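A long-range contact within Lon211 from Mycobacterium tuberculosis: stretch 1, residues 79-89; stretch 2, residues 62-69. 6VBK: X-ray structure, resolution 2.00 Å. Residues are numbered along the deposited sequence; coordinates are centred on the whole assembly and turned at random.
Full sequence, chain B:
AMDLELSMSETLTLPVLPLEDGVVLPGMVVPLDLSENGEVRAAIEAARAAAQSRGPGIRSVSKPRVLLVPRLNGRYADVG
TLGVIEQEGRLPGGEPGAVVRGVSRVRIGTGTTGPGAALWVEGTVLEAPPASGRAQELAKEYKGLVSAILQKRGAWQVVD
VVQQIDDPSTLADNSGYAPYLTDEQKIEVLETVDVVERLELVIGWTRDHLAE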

# COMPACT_ATOMS: atom_id res chain seq x y z
N VAL B 79 13.78 8.98 -1.05
CA VAL B 79 12.83 9.00 -2.15
C VAL B 79 13.60 8.76 -3.45
O VAL B 79 14.64 9.38 -3.69
CB VAL B 79 12.06 10.33 -2.22
CG1 VAL B 79 11.33 10.46 -3.55
CG2 VAL B 79 11.08 10.44 -1.07
N GLY B 80 13.09 7.84 -4.27
CA GLY B 80 13.60 7.61 -5.60
C GLY B 80 12.59 8.05 -6.65
O GLY B 80 11.46 8.43 -6.35
N THR B 81 13.03 8.01 -7.90
CA THR B 81 12.19 8.35 -9.04
C THR B 81 11.84 7.07 -9.79
O THR B 81 12.74 6.36 -10.24
CB THR B 81 12.87 9.35 -9.97
OG1 THR B 81 13.18 10.55 -9.25
CG2 THR B 81 11.97 9.69 -11.14
N LEU B 82 10.55 6.79 -9.90
CA LEU B 82 10.09 5.69 -10.75
C LEU B 82 10.49 5.96 -12.19
O LEU B 82 10.08 6.97 -12.78
CB LEU B 82 8.58 5.52 -10.63
CG LEU B 82 7.92 4.51 -11.57
CD1 LEU B 82 8.55 3.13 -11.41
CD2 LEU B 82 6.42 4.45 -11.34
N GLY B 83 11.31 5.08 -12.75
CA GLY B 83 11.84 5.26 -14.09
C GLY B 83 11.34 4.18 -15.03
O GLY B 83 11.27 3.00 -14.65
N VAL B 84 11.01 4.58 -16.25
CA VAL B 84 10.59 3.66 -17.31
C VAL B 84 11.70 3.61 -18.35
O VAL B 84 12.04 4.64 -18.94
CB VAL B 84 9.25 4.08 -17.94
CG1 VAL B 84 8.98 3.27 -19.19
CG2 VAL B 84 8.12 3.91 -16.94
N ILE B 85 12.26 2.43 -18.56
CA ILE B 85 13.29 2.24 -19.58
C ILE B 85 12.61 2.35 -20.94
O ILE B 85 11.95 1.41 -21.40
CB ILE B 85 14.01 0.89 -19.42
CG1 ILE B 85 14.65 0.79 -18.04
CG2 ILE B 85 15.06 0.71 -20.51
CD1 ILE B 85 15.75 1.81 -17.79
N GLU B 86 12.77 3.51 -21.59
CA GLU B 86 12.06 3.76 -22.84
C GLU B 86 12.76 3.11 -24.02
O GLU B 86 12.10 2.56 -24.92
CB GLU B 86 11.92 5.26 -23.07
CG GLU B 86 11.14 6.00 -21.99
CD GLU B 86 9.64 5.83 -22.12
OE1 GLU B 86 9.19 5.17 -23.08
OE2 GLU B 86 8.90 6.37 -21.27
N GLN B 87 14.09 3.16 -24.05
CA GLN B 87 14.86 2.63 -25.17
C GLN B 87 16.13 1.97 -24.66
O GLN B 87 16.65 2.32 -23.59
CB GLN B 87 15.22 3.74 -26.17
CG GLN B 87 14.04 4.31 -26.93
CD GLN B 87 14.45 5.40 -27.89
OE1 GLN B 87 15.53 5.99 -27.77
NE2 GLN B 87 13.60 5.68 -28.87
N GLU B 88 16.62 1.01 -25.43
CA GLU B 88 17.91 0.38 -25.17
C GLU B 88 18.66 0.24 -26.49
O GLU B 88 18.08 -0.15 -27.50
CB GLU B 88 17.75 -1.00 -24.51
CG GLU B 88 17.16 -0.95 -23.11
CD GLU B 88 17.27 -2.28 -22.40
OE1 GLU B 88 18.41 -2.75 -22.18
OE2 GLU B 88 16.22 -2.87 -22.07
N GLY B 89 19.95 0.57 -26.45
CA GLY B 89 20.79 0.49 -27.63
C GLY B 89 22.20 0.98 -27.35
O GLY B 89 22.79 0.62 -26.33
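Stretch 2 62-69: SKPRVLLV

How does stretch 2 lie on stretch 1? Residues 65-69 form an extended strand that runs antiparallel beside the long strand of stretch 1; the angle between their N-to-C directions is 144° and their axes approach to 4.4 Å. Lys 63 and Pro 64, which lead into that strand, are also extended, but in a polyproline-like conformation, with phi near -65° and psi near 140°. The register is regular: Gly 80 lies beside Val 69, Thr 81 beside Leu 68, Leu 82 beside Leu 67, Gly 83 beside Val 66, Val 84 beside Arg 65 and Ile 85 beside Pro 64. Together the two stretches bury 741 Å².

What happens where the pairing begins, at Gly 80 and Thr 81? The CA of Gly 80 comes within 3.4 Å of Leu 68 O, and a CB at this position would stand 2.8 Å from Leu 67 CD1, so the absence of a side chain lets the leucine methyl pack close to the backbone. Thr 81 and Leu 68 then form a hydrogen-bonded antiparallel pair: Thr 81 N donates to Leu 68 O at 2.9 Å, and Leu 68 N donates to Thr 81 O at 2.8 Å. Their side chains leave the sheet on the same face, with Thr 81 CB and Leu 68 CB 4.3 Å apart.

How is the register carried through the middle? Leu 82 and Leu 67 form a non-hydrogen-bonded pair, their CA atoms 4.9 Å apart, and share the other face with Val 84 and Arg 65. The end of Leu 82 reaches along this face to Arg 65: its CD1 lies over one face of the guanidinium, while Leu 82 CD2 is 3.6 Å from Arg 65 NH2. Gly 83 restores the hydrogen-bonded pattern, its N donating to Val 66 O at 2.8 Å and its O accepting from Val 66 N at 2.9 Å. A CB on Gly 83 would fall 2.8 Å from Leu 68 CD1; without one, that methyl sits 4.0 Å from Gly 83 CA.

Which contacts hold the start of stretch 2 against Val 84 and the residues after it? Val 84 CG1 packs against Lys 63 CB at 3.6 Å, and a CA-H...O contact joins Val 84 CA to Pro 64 O at 3.5 Å. The same carbonyl accepts a hydrogen bond from Ile 85 N, with Pro 64 O 2.9 Å away, so the ladder extends one step before the strand of stretch 2 begins. Ile 85 points toward stretch 2 and places CG1 3.8 Å from Pro 64 CB and CD1 4.3 Å from Val 66 CG2, an apolar cluster. At Glu 86 the CA-to-CB bond points away, yet the carboxylate end comes nearer and forms a salt bridge, Glu 86 OE1 to Lys 63 NZ at 3.2 Å. The hydrogen bond within it is weak, but a water reinforces the link, accepting from Lys 63 NZ and donating to Glu 86 OE1.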

# COMPACT_ATOMS: atom_id res chain seq x y z
N SER B 62 6.12 -5.51 -21.26
CA SER B 62 6.04 -4.11 -20.88
C SER B 62 7.43 -3.51 -20.75
O SER B 62 8.44 -4.21 -20.68
CB SER B 62 5.26 -3.96 -19.57
OG SER B 62 3.99 -4.57 -19.66
N LYS B 63 7.47 -2.17 -20.71
CA LYS B 63 8.73 -1.47 -20.52
C LYS B 63 9.27 -1.73 -19.11
O LYS B 63 8.50 -1.75 -18.15
CB LYS B 63 8.54 0.03 -20.73
CG LYS B 63 7.98 0.42 -22.09
CD LYS B 63 9.03 0.32 -23.18
CE LYS B 63 8.54 0.94 -24.48
NZ LYS B 63 8.19 2.38 -24.31
N PRO B 64 10.58 -1.95 -18.97
CA PRO B 64 11.14 -2.19 -17.64
C PRO B 64 10.96 -0.98 -16.73
O PRO B 64 11.04 0.17 -17.17
CB PRO B 64 12.62 -2.46 -17.92
CG PRO B 64 12.66 -2.91 -19.36
CD PRO B 64 11.58 -2.12 -20.04
N ARG B 65 10.71 -1.25 -15.45
CA ARG B 65 10.52 -0.22 -14.44
C ARG B 65 11.62 -0.33 -13.40
O ARG B 65 11.82 -1.40 -12.81
CB ARG B 65 9.14 -0.34 -13.78
CG ARG B 65 7.98 -0.03 -14.72
CD ARG B 65 6.69 -0.67 -14.23
NE ARG B 65 6.35 -0.26 -12.86
CZ ARG B 65 5.54 0.75 -12.56
NH1 ARG B 65 4.99 1.47 -13.53
NH2 ARG B 65 5.30 1.04 -11.29
N VAL B 66 12.33 0.78 -13.17
CA VAL B 66 13.41 0.82 -12.19
C VAL B 66 13.16 1.97 -11.23
O VAL B 66 12.34 2.86 -11.48
CB VAL B 66 14.79 0.98 -12.86
CG1 VAL B 66 15.09 -0.20 -13.77
CG2 VAL B 66 14.87 2.29 -13.63
N LEU B 67 13.88 1.95 -10.11
CA LEU B 67 13.83 3.02 -9.12
C LEU B 67 15.16 3.75 -9.15
O LEU B 67 16.18 3.23 -8.69
CB LEU B 67 13.53 2.47 -7.73
CG LEU B 67 13.25 3.53 -6.67
CD1 LEU B 67 12.10 4.44 -7.10
CD2 LEU B 67 12.95 2.89 -5.32
N LEU B 68 15.16 4.96 -9.72
CA LEU B 68 16.36 5.77 -9.83
C LEU B 68 16.60 6.48 -8.51
O LEU B 68 15.89 7.42 -8.16
CB LEU B 68 16.21 6.76 -10.98
CG LEU B 68 15.77 6.15 -12.31
CD1 LEU B 68 15.24 7.22 -13.24
CD2 LEU B 68 16.91 5.39 -12.97
N VAL B 69 17.61 6.03 -7.76
CA VAL B 69 17.88 6.51 -6.42
C VAL B 69 19.25 7.19 -6.41
O VAL B 69 20.25 6.56 -6.76
CB VAL B 69 17.84 5.37 -5.38
CG1 VAL B 69 17.94 5.94 -3.97
CG2 VAL B 69 16.58 4.55 -5.55
O HOH W 1 8.85 5.11 -25.67